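Local coordinates for protein acetyltransferase-like, GNAT family (Bacteroides thetaiotaomicron, PDB 3EY5) that is a putative GNAT-family acetyltransferase that probably transfers an acetyl group from acetyl-coenzyme A to an amino group of its substrate, at residues 24-29 with 78-83; 108-112 with 135-139. All coordinates share one frame. Numbering follows the deposited sequence.

Contact 1: residues 24-29 with 78-83; sequences LLVESF and HFATNP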
# COMPACT_ATOMS: atom_id res chain seq x y z
N LEU A 24 -12.01 -7.21 3.88
CA LEU A 24 -10.71 -7.77 3.62
C LEU A 24 -9.58 -6.99 4.34
O LEU A 24 -8.66 -7.58 4.92
CB LEU A 24 -10.51 -7.81 2.11
CG LEU A 24 -9.20 -8.35 1.59
CD1 LEU A 24 -8.88 -9.72 2.25
CD2 LEU A 24 -9.28 -8.45 0.05
N LEU A 25 -9.68 -5.66 4.29
CA LEU A 25 -8.80 -4.78 5.07
C LEU A 25 -8.78 -5.11 6.57
O LEU A 25 -7.71 -5.23 7.18
CB LEU A 25 -9.24 -3.32 4.91
CG LEU A 25 -8.44 -2.26 5.67
CD1 LEU A 25 -7.03 -2.10 5.16
CD2 LEU A 25 -9.21 -0.92 5.65
N VAL A 26 -9.95 -5.24 7.18
CA VAL A 26 -10.00 -5.43 8.63
C VAL A 26 -9.46 -6.83 8.98
O VAL A 26 -8.91 -7.05 10.06
CB VAL A 26 -11.45 -5.20 9.12
CG1 VAL A 26 -11.66 -5.71 10.55
CG2 VAL A 26 -11.80 -3.70 9.00
N GLU A 27 -9.59 -7.75 8.05
CA GLU A 27 -9.15 -9.11 8.27
C GLU A 27 -7.67 -9.30 8.01
O GLU A 27 -7.08 -10.23 8.52
CB GLU A 27 -10.00 -10.11 7.48
CG GLU A 27 -11.36 -10.39 8.10
CD GLU A 27 -11.38 -10.23 9.63
OE1 GLU A 27 -10.49 -10.79 10.34
OE2 GLU A 27 -12.30 -9.54 10.14
N SER A 28 -7.09 -8.39 7.23
CA SER A 28 -5.71 -8.47 6.83
C SER A 28 -4.73 -7.73 7.76
O SER A 28 -3.57 -8.10 7.83
CB SER A 28 -5.52 -7.94 5.40
OG SER A 28 -6.19 -8.74 4.47
N PHE A 29 -5.17 -6.67 8.43
CA PHE A 29 -4.24 -5.82 9.16
C PHE A 29 -4.74 -5.65 10.59
O PHE A 29 -5.96 -5.76 10.84
CB PHE A 29 -4.04 -4.47 8.46
CG PHE A 29 -3.49 -4.58 7.04
CD1 PHE A 29 -2.12 -4.74 6.81
CD2 PHE A 29 -4.34 -4.53 5.94
CE1 PHE A 29 -1.61 -4.86 5.49
CE2 PHE A 29 -3.84 -4.66 4.62
CZ PHE A 29 -2.48 -4.81 4.40
N HIS A 78 -2.18 0.46 1.35
CA HIS A 78 -2.45 -0.94 1.66
C HIS A 78 -2.67 -1.75 0.43
O HIS A 78 -3.13 -1.27 -0.59
CB HIS A 78 -3.67 -1.09 2.54
CG HIS A 78 -3.51 -0.47 3.88
ND1 HIS A 78 -4.09 0.74 4.20
CD2 HIS A 78 -2.83 -0.86 4.96
CE1 HIS A 78 -3.77 1.06 5.44
NE2 HIS A 78 -3.01 0.10 5.93
N PHE A 79 -2.31 -3.01 0.56
CA PHE A 79 -2.38 -3.92 -0.52
C PHE A 79 -2.64 -5.30 0.08
O PHE A 79 -1.86 -5.76 0.90
CB PHE A 79 -1.04 -3.88 -1.25
CG PHE A 79 -0.91 -4.92 -2.29
CD1 PHE A 79 0.08 -5.90 -2.18
CD2 PHE A 79 -1.77 -4.94 -3.38
CE1 PHE A 79 0.21 -6.92 -3.16
CE2 PHE A 79 -1.64 -5.93 -4.39
CZ PHE A 79 -0.66 -6.92 -4.27
N ALA A 80 -3.73 -5.95 -0.33
CA ALA A 80 -4.04 -7.29 0.15
C ALA A 80 -4.88 -8.07 -0.85
O ALA A 80 -5.73 -7.51 -1.53
CB ALA A 80 -4.75 -7.23 1.52
N THR A 81 -4.61 -9.36 -0.95
CA THR A 81 -5.47 -10.28 -1.71
C THR A 81 -6.24 -11.17 -0.75
O THR A 81 -5.84 -11.34 0.41
CB THR A 81 -4.64 -11.19 -2.63
OG1 THR A 81 -3.71 -11.93 -1.81
CG2 THR A 81 -3.86 -10.35 -3.68
N ASN A 82 -7.33 -11.76 -1.23
CA ASN A 82 -8.15 -12.67 -0.45
C ASN A 82 -7.39 -13.94 0.02
O ASN A 82 -6.86 -14.68 -0.81
CB ASN A 82 -9.40 -13.05 -1.25
CG ASN A 82 -10.50 -13.63 -0.37
OD1 ASN A 82 -10.32 -14.63 0.33
ND2 ASN A 82 -11.65 -12.98 -0.39
N PRO A 83 -7.35 -14.17 1.35
CA PRO A 83 -6.55 -15.27 1.91
C PRO A 83 -7.03 -16.67 1.49
O PRO A 83 -6.26 -17.63 1.55
CB PRO A 83 -6.65 -15.06 3.43
CG PRO A 83 -7.84 -14.20 3.65
CD PRO A 83 -7.99 -13.35 2.41
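The last turn of helix 15-28 crosses strand 74-81 almost at a right angle, the axes of 24-28 and 78-81 making 94° and passing 9.0 Å apart. CA atoms come nearest at L24-N82 (6.9 Å) and S28-A80 (7.0 Å), so the helix lies over the end of the strand, where A80 offers only a methyl group. No hydrogen bond joins the segments. L24 covers the strand's exit, with CD1 3.7 Å from P83 CD and CD2 4.0 Å from N82 N. S28 OG lies 3.6 Å from A80 CB while bonding back within the helix to L24 O (2.8 Å), which satisfies the hydroxyl. At F29 the chain leaves helical geometry and the ring drops toward the strand, its CE2 4.1 Å from A80 CB; F79 O lies at the ring edge, near its plane, 3.7 Å from F29 CZ. The edge of H78 meets the face of F29 (centroids 4.9 Å apart, planes at 55°), and a face of the imidazole receives L25 CD1 in a CH-pi contact, 4.2 Å from the ring centroid. H78 NE2 is bonded to E33 O. Y34 of the following loop and F64 of strand 60-69 extend this cluster, L25 also reaching L37 and L40 of helix 37-46; F79, its CA-to-CB bond pointing away, touches T94 and L95 of helix 90-101 on the sheet's other face.

Contact 2: residues 108-112 with 135-139; sequences LEVER and KDYYQ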
# COMPACT_ATOMS: atom_id res chain seq x y z
N LEU A 108 6.47 1.71 -1.49
CA LEU A 108 5.70 1.10 -0.37
C LEU A 108 6.58 0.92 0.90
O LEU A 108 7.81 1.08 0.83
CB LEU A 108 5.09 -0.22 -0.81
CG LEU A 108 6.09 -1.27 -1.34
CD1 LEU A 108 6.92 -1.84 -0.24
CD2 LEU A 108 5.34 -2.38 -1.98
N GLU A 109 5.94 0.65 2.04
CA GLU A 109 6.66 0.35 3.30
C GLU A 109 6.60 -1.15 3.59
O GLU A 109 5.57 -1.80 3.31
CB GLU A 109 6.04 1.07 4.49
CG GLU A 109 5.64 2.53 4.26
CD GLU A 109 5.04 3.17 5.53
OE1 GLU A 109 4.93 2.46 6.55
OE2 GLU A 109 4.66 4.37 5.51
N VAL A 110 7.71 -1.69 4.08
CA VAL A 110 7.76 -3.06 4.57
C VAL A 110 8.31 -3.06 5.99
O VAL A 110 9.04 -2.16 6.40
CB VAL A 110 8.62 -4.02 3.71
CG1 VAL A 110 8.02 -4.18 2.35
CG2 VAL A 110 10.04 -3.55 3.62
N GLU A 111 7.93 -4.08 6.73
CA GLU A 111 8.56 -4.40 8.00
C GLU A 111 10.07 -4.66 7.89
O GLU A 111 10.55 -5.17 6.86
CB GLU A 111 7.87 -5.62 8.58
CG GLU A 111 6.70 -5.21 9.43
CD GLU A 111 7.21 -4.69 10.77
OE1 GLU A 111 6.38 -4.23 11.59
OE2 GLU A 111 8.45 -4.76 10.99
N ARG A 112 10.81 -4.28 8.93
CA ARG A 112 12.26 -4.51 8.90
C ARG A 112 12.53 -6.01 9.14
O ARG A 112 11.76 -6.67 9.84
CB ARG A 112 13.02 -3.59 9.87
CG ARG A 112 12.84 -2.16 9.53
CD ARG A 112 13.81 -1.33 10.34
NE ARG A 112 13.52 0.08 10.20
CZ ARG A 112 14.10 1.02 10.94
NH1 ARG A 112 14.99 0.66 11.84
NH2 ARG A 112 13.77 2.29 10.79
N LYS A 135 17.10 3.08 4.82
CA LYS A 135 17.11 4.35 5.50
C LYS A 135 16.34 4.10 6.78
O LYS A 135 15.51 3.21 6.83
CB LYS A 135 16.45 5.41 4.61
CG LYS A 135 17.22 5.64 3.31
CD LYS A 135 18.35 6.62 3.57
CE LYS A 135 19.47 6.53 2.56
NZ LYS A 135 20.38 7.74 2.81
N ASP A 136 16.62 4.87 7.82
CA ASP A 136 15.97 4.65 9.09
C ASP A 136 14.53 5.25 9.06
O ASP A 136 14.25 6.24 9.74
CB ASP A 136 16.81 5.29 10.21
CG ASP A 136 16.29 4.92 11.61
OD1 ASP A 136 15.64 3.85 11.76
OD2 ASP A 136 16.53 5.71 12.57
N TYR A 137 13.65 4.64 8.29
CA TYR A 137 12.27 5.09 8.15
C TYR A 137 11.36 4.61 9.33
O TYR A 137 11.54 3.50 9.87
CB TYR A 137 11.71 4.58 6.82
CG TYR A 137 10.29 5.05 6.61
CD1 TYR A 137 10.01 6.38 6.33
CD2 TYR A 137 9.23 4.16 6.68
CE1 TYR A 137 8.69 6.84 6.13
CE2 TYR A 137 7.91 4.60 6.50
CZ TYR A 137 7.64 5.95 6.25
OH TYR A 137 6.33 6.41 6.05
N TYR A 138 10.39 5.45 9.69
CA TYR A 138 9.33 5.14 10.66
C TYR A 138 7.96 5.51 10.11
O TYR A 138 7.79 6.61 9.59
CB TYR A 138 9.54 5.91 11.98
CG TYR A 138 10.67 5.30 12.82
CD1 TYR A 138 11.99 5.67 12.60
CD2 TYR A 138 10.40 4.32 13.78
CE1 TYR A 138 13.02 5.08 13.32
CE2 TYR A 138 11.41 3.75 14.52
CZ TYR A 138 12.71 4.13 14.27
OH TYR A 138 13.73 3.58 14.99
N GLN A 139 7.00 4.59 10.21
CA GLN A 139 5.62 4.94 9.92
C GLN A 139 4.98 5.61 11.15
O GLN A 139 4.86 4.98 12.21
CB GLN A 139 4.83 3.68 9.56
CG GLN A 139 3.39 3.99 9.12
CD GLN A 139 2.54 2.74 9.09
OE1 GLN A 139 1.57 2.63 9.84
NE2 GLN A 139 2.91 1.79 8.26
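A polar side-chain bridge links the strand 106-110 region to strand 136-139 in the C-terminal half of the GNAT fold. The chain turns a corner at K135, and an inverse gamma turn centred on D136 follows, closed by Y137 N to K135 O (2.8 Å). The two segments do not pair through their backbones: the nearest CA atoms, of E109 and Q139, are 8.1 Å apart, and the end-to-end directions differ by 112°. Two long side chains span the gap. The E109 carboxylate is gripped at both oxygens, OE2 accepting a hydrogen bond from Y137 OH (2.7 Å) and OE1 one from Q139 NE2 (2.7 Å), although the position of that amide nitrogen is less certain. The second bridge is R112, whose NH2 gives hydrogen bonds to Y137 O (2.7 Å) and to D136 OD1 (2.6 Å), the latter a salt bridge. Both acceptors lie near the guanidinium plane, so the arginine ties together a backbone carbonyl and a carboxylate. R112 NH2 lies over one face of Y138, 3.8 Å from CE1; the cation-pi distance, R112 CZ to the ring centroid, is a long 5.1 Å, at most a weak attraction. Strand 149-156 pairs antiparallel with both 106-110 and 136-139, and its M151 O accepts a bond from R112 NE. Y137 packs on Y165, R169 and L172 of helix 161-176, its ring also meeting H173, whereas L108 and V110 lean on helix 116-127 and E109 OE2 has a weak bond to Y75 OH.

In the fold
Contact 1 closes before contact 2 opens along the chain, and their centres are 19 Å apart, with nearest atoms about 6 Å from each other and no touch. Both reach one sheet: strands 74-81 and 106-110 are parallel neighbours at its middle, joined by the crossover through helix 90-101. Contact 1 fixes an N-terminal helix against the first of these strands; contact 2 ties the second, and R112 just beyond it, to strand 136-139, which packs on helix 161-176. As in GNAT relatives, where the corresponding strands splay apart, the gap between these two is probably where acetyl-coenzyme A binds; each contact braces one of them.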